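Local coordinates for uncharacterized conserved protein (Methanopyrus kandleri AV19, PDB 2QYA) that is of unknown function but belongs to the DUF424 family and pairs with a second copy largely through one face of a mixed beta sheet, at residues Asp15-Ala20 with Asp68-Ala73; Ala73-Gly78 with His104-Ile109; Leu31-Arg36 with Gly97-Val102. The protein carries 2 engineered substitutions. All blocks are in the same frame, centred on the assembly; numbering follows the deposited sequence.

Interaction 1. Residues Asp15-Ala20 with Asp68-Ala73; sequences DTVVLA and DEKTVA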
loop_
_atom_site.group_PDB
_atom_site.type_symbol
_atom_site.label_atom_id
_atom_site.label_comp_id
_atom_site.label_asym_id
_atom_site.label_seq_id
_atom_site.Cartn_x
_atom_site.Cartn_y
_atom_site.Cartn_z
ATOM N N ASP A 15 -1.256 6.354 -4.846
ATOM C CA ASP A 15 -2.203 7.008 -3.905
ATOM C C ASP A 15 -2.043 6.542 -2.479
ATOM O O ASP A 15 -2.837 6.944 -1.620
ATOM C CB ASP A 15 -3.633 6.710 -4.320
ATOM C CG ASP A 15 -3.935 7.180 -5.698
ATOM O OD1 ASP A 15 -3.923 8.399 -5.909
ATOM O OD2 ASP A 15 -4.202 6.343 -6.578
ATOM N N THR A 16 -0.997 5.743 -2.234
ATOM C CA THR A 16 -0.863 4.831 -1.088
ATOM C C THR A 16 0.431 5.082 -0.265
ATOM O O THR A 16 1.541 5.113 -0.817
ATOM C CB THR A 16 -0.798 3.352 -1.588
ATOM O OG1 THR A 16 -1.851 3.076 -2.521
ATOM C CG2 THR A 16 -0.910 2.362 -0.434
ATOM N N VAL A 17 0.295 5.244 1.054
ATOM C CA VAL A 17 1.469 5.216 1.947
ATOM C C VAL A 17 1.265 4.006 2.833
ATOM O O VAL A 17 0.226 3.869 3.497
ATOM C CB VAL A 17 1.612 6.493 2.810
ATOM C CG1 VAL A 17 2.711 6.336 3.868
ATOM C CG2 VAL A 17 1.900 7.692 1.966
ATOM N N VAL A 18 2.234 3.109 2.787
ATOM C CA VAL A 18 2.260 1.963 3.645
ATOM C C VAL A 18 3.227 2.193 4.809
ATOM O O VAL A 18 4.434 2.482 4.612
ATOM C CB VAL A 18 2.628 0.652 2.895
ATOM C CG1 VAL A 18 2.284 -0.568 3.765
ATOM C CG2 VAL A 18 1.832 0.521 1.583
ATOM N N LEU A 19 2.685 2.064 6.020
ATOM C CA LEU A 19 3.470 2.054 7.231
ATOM C C LEU A 19 3.439 0.629 7.732
ATOM O O LEU A 19 2.376 0.120 8.123
ATOM C CB LEU A 19 2.906 3.018 8.273
ATOM C CG LEU A 19 2.351 4.393 7.859
ATOM C CD1 LEU A 19 1.812 5.186 9.050
ATOM C CD2 LEU A 19 3.362 5.206 7.142
ATOM N N ALA A 20 4.589 -0.044 7.643
ATOM C CA ALA A 20 4.721 -1.412 8.121
ATOM C C ALA A 20 5.600 -1.482 9.383
ATOM O O ALA A 20 6.682 -0.900 9.443
ATOM C CB ALA A 20 5.265 -2.336 7.029
ATOM N N ASP A 68 -5.028 14.212 4.061
ATOM C CA ASP A 68 -5.801 14.837 2.987
ATOM C C ASP A 68 -5.267 14.445 1.621
ATOM O O ASP A 68 -5.693 14.989 0.611
ATOM C CB ASP A 68 -5.787 16.370 3.076
ATOM C CG ASP A 68 -6.517 16.916 4.301
ATOM O OD1 ASP A 68 -7.557 16.395 4.715
ATOM O OD2 ASP A 68 -6.055 17.921 4.848
ATOM N N GLU A 69 -4.322 13.524 1.567
ATOM C CA GLU A 69 -3.607 13.332 0.322
ATOM C C GLU A 69 -3.477 11.907 -0.163
ATOM O O GLU A 69 -3.432 11.660 -1.373
ATOM C CB GLU A 69 -2.231 13.987 0.422
ATOM C CG GLU A 69 -2.276 15.416 -0.084
ATOM C CD GLU A 69 -1.503 16.360 0.787
ATOM O OE1 GLU A 69 -0.401 15.963 1.249
ATOM O OE2 GLU A 69 -2.005 17.496 1.006
ATOM N N LYS A 70 -3.412 10.969 0.769
ATOM C CA LYS A 70 -3.164 9.604 0.391
ATOM C C LYS A 70 -3.961 8.710 1.296
ATOM O O LYS A 70 -4.344 9.113 2.400
ATOM C CB LYS A 70 -1.653 9.272 0.544
ATOM C CG LYS A 70 -0.697 10.125 -0.281
ATOM C CD LYS A 70 -0.705 9.729 -1.743
ATOM C CE LYS A 70 0.019 10.798 -2.586
ATOM N NZ LYS A 70 0.162 10.397 -4.034
ATOM N N THR A 71 -4.200 7.489 0.838
ATOM C CA THR A 71 -4.619 6.408 1.721
ATOM C C THR A 71 -3.399 5.892 2.498
ATOM O O THR A 71 -2.346 5.626 1.898
ATOM C CB THR A 71 -5.289 5.280 0.936
ATOM O OG1 THR A 71 -6.491 5.803 0.364
ATOM C CG2 THR A 71 -5.649 4.092 1.850
ATOM N N VAL A 72 -3.552 5.745 3.818
ATOM C CA VAL A 72 -2.497 5.209 4.677
ATOM C C VAL A 72 -2.906 3.794 5.067
ATOM O O VAL A 72 -3.955 3.592 5.704
ATOM C CB VAL A 72 -2.244 6.100 5.930
ATOM C CG1 VAL A 72 -1.252 5.439 6.913
ATOM C CG2 VAL A 72 -1.752 7.495 5.524
ATOM N N ALA A 73 -2.127 2.808 4.614
ATOM C CA ALA A 73 -2.341 1.411 4.974
ATOM C C ALA A 73 -1.317 1.064 6.017
ATOM O O ALA A 73 -0.112 1.316 5.808
ATOM C CB ALA A 73 -2.188 0.513 3.743
#

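Interaction 2. Residues Ala73-Gly78 with His104-Ile109; sequences AINALG and HVQMYI. Engineered in segment 104-109: Met107 (natural residue Ile).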
loop_
_atom_site.group_PDB
_atom_site.type_symbol
_atom_site.label_atom_id
_atom_site.label_comp_id
_atom_site.label_asym_id
_atom_site.label_seq_id
_atom_site.Cartn_x
_atom_site.Cartn_y
_atom_site.Cartn_z
ATOM N N ALA A 73 -2.127 2.808 4.614
ATOM C CA ALA A 73 -2.341 1.411 4.974
ATOM C C ALA A 73 -1.317 1.064 6.017
ATOM O O ALA A 73 -0.112 1.316 5.808
ATOM C CB ALA A 73 -2.188 0.513 3.743
ATOM N N ILE A 74 -1.779 0.544 7.153
ATOM C CA ILE A 74 -0.903 0.105 8.245
ATOM C C ILE A 74 -0.987 -1.404 8.403
ATOM O O ILE A 74 -2.074 -1.995 8.405
ATOM C CB ILE A 74 -1.264 0.783 9.594
ATOM C CG1 ILE A 74 -1.192 2.309 9.444
ATOM C CG2 ILE A 74 -0.373 0.244 10.775
ATOM C CD1 ILE A 74 -2.025 3.075 10.411
ATOM N N ASN A 75 0.186 -2.016 8.490
ATOM C CA ASN A 75 0.341 -3.423 8.737
ATOM C C ASN A 75 1.330 -3.533 9.898
ATOM O O ASN A 75 2.444 -3.018 9.801
ATOM C CB ASN A 75 0.935 -4.139 7.523
ATOM C CG ASN A 75 0.620 -3.441 6.202
ATOM O OD1 ASN A 75 1.540 -3.086 5.457
ATOM N ND2 ASN A 75 -0.681 -3.230 5.906
ATOM N N ALA A 76 0.907 -4.182 10.984
ATOM C CA ALA A 76 1.771 -4.439 12.133
ATOM C C ALA A 76 1.770 -5.922 12.516
ATOM O O ALA A 76 0.719 -6.554 12.613
ATOM C CB ALA A 76 1.380 -3.535 13.304
ATOM N N LEU A 77 2.965 -6.485 12.654
ATOM C CA LEU A 77 3.154 -7.860 13.028
ATOM C C LEU A 77 4.058 -7.972 14.282
ATOM O O LEU A 77 5.240 -7.553 14.270
ATOM C CB LEU A 77 3.752 -8.650 11.856
ATOM C CG LEU A 77 4.010 -10.149 12.083
ATOM C CD1 LEU A 77 2.702 -10.993 12.134
ATOM C CD2 LEU A 77 5.027 -10.711 11.056
ATOM N N GLY A 78 3.503 -8.576 15.338
ATOM C CA GLY A 78 4.186 -8.735 16.625
ATOM C C GLY A 78 3.535 -7.981 17.765
ATOM O O GLY A 78 2.815 -7.002 17.571
ATOM N N HIS A 104 -1.347 -9.332 15.102
ATOM C CA HIS A 104 -1.323 -8.753 13.771
ATOM C C HIS A 104 -2.467 -7.774 13.661
ATOM O O HIS A 104 -3.532 -8.014 14.203
ATOM C CB HIS A 104 -1.462 -9.845 12.719
ATOM C CG HIS A 104 -1.446 -9.347 11.304
ATOM N ND1 HIS A 104 -2.585 -9.254 10.537
ATOM C CD2 HIS A 104 -0.422 -8.961 10.505
ATOM C CE1 HIS A 104 -2.269 -8.813 9.334
ATOM N NE2 HIS A 104 -0.963 -8.627 9.287
ATOM N N VAL A 105 -2.211 -6.641 13.019
ATOM C CA VAL A 105 -3.262 -5.708 12.642
ATOM C C VAL A 105 -3.009 -5.150 11.228
ATOM O O VAL A 105 -1.862 -4.882 10.843
ATOM C CB VAL A 105 -3.515 -4.595 13.693
ATOM C CG1 VAL A 105 -2.471 -3.453 13.636
ATOM C CG2 VAL A 105 -4.964 -4.027 13.502
ATOM N N GLN A 106 -4.098 -5.043 10.456
ATOM C CA GLN A 106 -4.127 -4.334 9.174
ATOM C C GLN A 106 -5.243 -3.269 9.186
ATOM O O GLN A 106 -6.402 -3.572 9.571
ATOM C CB GLN A 106 -4.316 -5.340 8.049
ATOM C CG GLN A 106 -3.927 -4.819 6.646
ATOM C CD GLN A 106 -3.156 -5.853 5.814
ATOM O OE1 GLN A 106 -2.532 -5.513 4.815
ATOM N NE2 GLN A 106 -3.199 -7.107 6.230
ATOM N N MET A 107 -4.886 -2.033 8.803
ATOM C CA MET A 107 -5.781 -0.885 8.791
ATOM C C MET A 107 -5.652 -0.074 7.476
ATOM O O MET A 107 -4.552 0.111 6.946
ATOM C CB MET A 107 -5.468 0.114 9.906
ATOM C CG MET A 107 -5.115 -0.387 11.298
ATOM S SD MET A 107 -4.839 1.084 12.335
ATOM C CE MET A 107 -6.399 1.915 12.207
ATOM N N TYR A 108 -6.773 0.430 6.973
ATOM C CA TYR A 108 -6.763 1.346 5.848
ATOM C C TYR A 108 -7.383 2.619 6.335
ATOM O O TYR A 108 -8.518 2.616 6.842
ATOM C CB TYR A 108 -7.535 0.789 4.673
ATOM C CG TYR A 108 -6.954 -0.516 4.186
ATOM C CD1 TYR A 108 -5.844 -0.525 3.323
ATOM C CD2 TYR A 108 -7.462 -1.737 4.638
ATOM C CE1 TYR A 108 -5.272 -1.706 2.898
ATOM C CE2 TYR A 108 -6.913 -2.935 4.198
ATOM C CZ TYR A 108 -5.807 -2.904 3.332
ATOM O OH TYR A 108 -5.245 -4.079 2.892
ATOM N N ILE A 109 -6.626 3.703 6.228
ATOM C CA ILE A 109 -7.082 4.992 6.672
ATOM C C ILE A 109 -7.151 5.801 5.418
ATOM O O ILE A 109 -6.110 6.182 4.871
ATOM C CB ILE A 109 -6.116 5.612 7.668
ATOM C CG1 ILE A 109 -5.884 4.654 8.849
ATOM C CG2 ILE A 109 -6.649 6.983 8.159
ATOM C CD1 ILE A 109 -4.886 5.159 9.891
#

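Interaction 3. Residues Leu31-Arg36 with Gly97-Val102; sequences LKYKGR and GELGGV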
loop_
_atom_site.group_PDB
_atom_site.type_symbol
_atom_site.label_atom_id
_atom_site.label_comp_id
_atom_site.label_asym_id
_atom_site.label_seq_id
_atom_site.Cartn_x
_atom_site.Cartn_y
_atom_site.Cartn_z
ATOM N N LEU A 31 6.205 -18.364 10.017
ATOM C CA LEU A 31 5.003 -18.577 10.797
ATOM C C LEU A 31 4.044 -19.434 10.003
ATOM O O LEU A 31 3.784 -19.178 8.821
ATOM C CB LEU A 31 4.337 -17.250 11.185
ATOM C CG LEU A 31 5.166 -16.107 11.786
ATOM C CD1 LEU A 31 4.269 -14.899 11.988
ATOM C CD2 LEU A 31 5.826 -16.513 13.100
ATOM N N LYS A 32 3.529 -20.459 10.667
ATOM C CA LYS A 32 2.582 -21.374 10.061
ATOM C C LYS A 32 1.208 -21.118 10.654
ATOM O O LYS A 32 1.070 -20.983 11.867
ATOM C CB LYS A 32 3.022 -22.822 10.295
ATOM C CG LYS A 32 3.930 -23.389 9.201
ATOM C CD LYS A 32 4.483 -24.770 9.582
ATOM C CE LYS A 32 4.661 -25.701 8.369
ATOM N NZ LYS A 32 5.625 -25.178 7.341
ATOM N N TYR A 33 0.192 -21.021 9.801
ATOM C CA TYR A 33 -1.175 -20.900 10.297
ATOM C C TYR A 33 -2.215 -21.402 9.282
ATOM O O TYR A 33 -2.227 -20.981 8.119
ATOM C CB TYR A 33 -1.459 -19.468 10.805
ATOM C CG TYR A 33 -2.024 -18.514 9.776
ATOM C CD1 TYR A 33 -1.259 -18.089 8.692
ATOM C CD2 TYR A 33 -3.331 -18.037 9.894
ATOM C CE1 TYR A 33 -1.787 -17.223 7.747
ATOM C CE2 TYR A 33 -3.867 -17.171 8.956
ATOM C CZ TYR A 33 -3.093 -16.770 7.886
ATOM O OH TYR A 33 -3.625 -15.911 6.955
ATOM N N LYS A 34 -3.063 -22.320 9.749
ATOM C CA LYS A 34 -4.060 -23.030 8.927
ATOM C C LYS A 34 -3.546 -23.478 7.549
ATOM O O LYS A 34 -4.196 -23.253 6.523
ATOM C CB LYS A 34 -5.367 -22.230 8.815
ATOM C CG LYS A 34 -6.265 -22.324 10.053
ATOM C CD LYS A 34 -7.757 -22.442 9.674
ATOM C CE LYS A 34 -8.678 -22.045 10.841
ATOM N NZ LYS A 34 -10.152 -22.305 10.605
ATOM N N GLY A 35 -2.376 -24.117 7.542
ATOM C CA GLY A 35 -1.784 -24.657 6.317
ATOM C C GLY A 35 -0.917 -23.682 5.544
ATOM O O GLY A 35 -0.286 -24.060 4.554
ATOM N N ARG A 36 -0.894 -22.425 5.989
ATOM C CA ARG A 36 -0.076 -21.391 5.353
ATOM C C ARG A 36 1.349 -21.340 5.895
ATOM O O ARG A 36 1.659 -21.898 6.950
ATOM C CB ARG A 36 -0.717 -20.003 5.492
ATOM C CG ARG A 36 -1.735 -19.675 4.419
ATOM C CD ARG A 36 -1.981 -18.153 4.289
ATOM N NE ARG A 36 -1.074 -17.497 3.339
ATOM C CZ ARG A 36 -1.056 -17.716 2.021
ATOM N NH1 ARG A 36 -1.878 -18.595 1.452
ATOM N NH2 ARG A 36 -0.191 -17.059 1.262
ATOM N N GLY A 97 -5.712 -8.204 15.731
ATOM C CA GLY A 97 -5.908 -9.598 15.376
ATOM C C GLY A 97 -4.699 -10.430 15.737
ATOM O O GLY A 97 -3.974 -10.111 16.678
ATOM N N GLU A 98 -4.504 -11.514 15.001
ATOM C CA GLU A 98 -3.346 -12.358 15.185
ATOM C C GLU A 98 -3.127 -13.132 13.909
ATOM O O GLU A 98 -4.069 -13.348 13.141
ATOM C CB GLU A 98 -3.526 -13.326 16.368
ATOM C CG GLU A 98 -4.224 -14.620 15.993
ATOM C CD GLU A 98 -3.486 -15.837 16.515
ATOM O OE1 GLU A 98 -3.145 -15.843 17.732
ATOM O OE2 GLU A 98 -3.245 -16.766 15.700
ATOM N N LEU A 99 -1.888 -13.544 13.681
ATOM C CA LEU A 99 -1.537 -14.279 12.477
ATOM C C LEU A 99 -0.426 -15.269 12.778
ATOM O O LEU A 99 0.746 -14.902 12.798
ATOM C CB LEU A 99 -1.095 -13.308 11.381
ATOM C CG LEU A 99 -1.504 -13.678 9.956
ATOM C CD1 LEU A 99 -3.047 -13.616 9.784
ATOM C CD2 LEU A 99 -0.768 -12.778 8.939
ATOM N N GLY A 100 -0.801 -16.521 13.021
ATOM C CA GLY A 100 0.151 -17.567 13.387
ATOM C C GLY A 100 0.521 -17.497 14.853
ATOM O O GLY A 100 1.694 -17.635 15.203
ATOM N N GLY A 101 -0.475 -17.260 15.706
ATOM C CA GLY A 101 -0.243 -17.091 17.145
ATOM C C GLY A 101 0.451 -15.790 17.512
ATOM O O GLY A 101 0.665 -15.510 18.710
ATOM N N VAL A 102 0.806 -14.995 16.495
ATOM C CA VAL A 102 1.482 -13.697 16.688
ATOM C C VAL A 102 0.513 -12.544 16.429
ATOM O O VAL A 102 -0.190 -12.568 15.431
ATOM C CB VAL A 102 2.713 -13.545 15.753
ATOM C CG1 VAL A 102 3.414 -12.208 16.009
ATOM C CG2 VAL A 102 3.702 -14.694 15.953
#

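Interaction 1. Residues Asp15-Ala20 with Asp68-Ala73
Strands 16-20 and 71-73 run parallel side by side in the interior of the sheet, zipped by four backbone hydrogen bonds. The tight part is the backbone ladder: Thr71 N gives to Asp15 O, Val17 N to Thr71 O (2.8 Å, nearly straight at 172°), Ala73 N to Val17 O and Leu19 N to Ala73 O, each meeting its carbonyl almost along the C=O axis. On the face of Val17 and Val72, which helix 52-66 covers, Leu19 reaches across obliquely and sets CD1 3.7 Å from Val72 CG1. The face of Thr16, Val18, Thr71 and Ala73 turns to the second subunit instead. Packing loosens before the strands begin, where Asp68 and Glu69 lie in an exposed loop. At the boundary Lys70 bends at chi2 (-76°) and lays its aliphatic chain along Asp15, with CD 3.5 Å from Asp15 O. Its NZ is 4.9 Å from Asp15 OD1 and bonds to Gly14 O, while the carboxylate reaches His104 of the second subunit through OD2. Apolar side chains thus pack mainly under the helix, while the carboxylate of Asp15 is used at the subunit interface, where it would probably favour a protonated imidazole.

Interaction 2. Residues Ala73-Gly78 with His104-Ile109
Ala73-Gly78 and His104-Ile109 lie antiparallel, with Ile74-Met107 and Ala76-Val105 as the hydrogen-bonded pairs. Two matched couples of N-H...O=C bonds hold them, the straightest from Ala76 N to Val105 O (2.9 Å, 170°), and every acceptor is met in its carbonyl plane. On the face of Ile74 and Ala76, the CD1 tip of Ile74 does the touching: it is 3.6 Å from Ile109 CD1 and 3.9 Å from SD of Met107, an engineered residue in place of isoleucine that runs alongside it. Further along, Ala76 CB rests 3.9 Å from Val105 CG1, and helix 79-87 packs over this end through Val85.

The other face, that of Asn75, Gln106 and His104, is mixed, with polar side chains at its middle. Gln106 starts with CB near Ile74 O; CG, anti to the backbone N (chi1 -162°), then passes 3.7 Å from Asn75 ND2. The chain bends at chi2, carrying CD beside the same nitrogen and OE1 to 3.1 Å from Asn75 ND2. The angle there is too poor for a hydrogen bond, and the two amide planes are turned 65° apart; OE1 bonds instead to Thr71 OG1 of the second subunit. An alanine here would remove that amide, and would probably cost the intersubunit bond and leave Asn75 less well packed along its flank. At the ends of this face, Tyr108 CD1 comes within 3.8 Å of Ala73 CB, and His104, whose NE2 is taken by Asp15 of the second subunit, brings CD2 within 3.4 Å of Ala76 O. The Tyr108 rings of the two subunits meet edge-to-face. This is a mixed beta sheet with helix 79-87 packed on one face and the partner subunit on the other, a two-layer alpha/beta arrangement.

Interaction 3. Residues Leu31-Arg36 with Gly97-Val102
A beta hairpin with a two-residue loop, its type I' turn running from Tyr33 to Arg36, leans here against the glycine-bearing loop 99-102, and no hydrogen bond crosses between them. Leu31 comes first. Its CG stands anti to the carbonyl carbon (chi1 -48°), which sends the branched end across to Val102 at about a right angle: CD1 and CD2 both face Val102 CG2 from the same side, each at 4.0 Å, and CD1 also lies 3.6 Å from Leu99 O. Lys32 points the other way and adds little beyond its carbonyl oxygen near Gly100. Tyr33 carries the rest. Its CB sits 3.6 Å from Gly100 CA, and the ring swings past the loop so that Leu99 covers one face, with CG 4.2 Å from the ring centroid and 18° off the normal, a CH-pi contact displaced toward the rim. Leu99 CD1 continues over the phenol end, 3.7 Å from Tyr33 CZ. Beyond Tyr33 the hairpin turns back through Lys34 and Gly35, and Arg36 N bonds to Tyr33 O. Pro114 of the second subunit also packs on Tyr33. A side chain at Gly100 would have its CB only 3.2 Å from Leu31 CB, so glycine lets the two backbones close up. Within 97-102, Gly101 N donates to Glu98 OE2 at 2.8 Å, which it meets from above the carboxylate plane.

Interactions 1 and 2 are successive strand pairings of one mixed sheet: strand 71-77 is the common member, Ala73 belongs to both, and their centres lie about 12 Å apart. Strand 16-23 flanks it on one edge, parallel, and strand 103-109 on the other, antiparallel. Along the chain they come in series. Interaction 3 alternates with each of them in sequence. Its centre is about 15 Å from that of interaction 2 and about 25 Å from that of interaction 1, across the centre of the chain. It touches interaction 2 where Gly97 O, on strand 97-98, approaches His104 N. The small hairpin 30-39 is thereby packed against the loop that joins the last two strands of the main sheet, and all three contacts reach the second subunit.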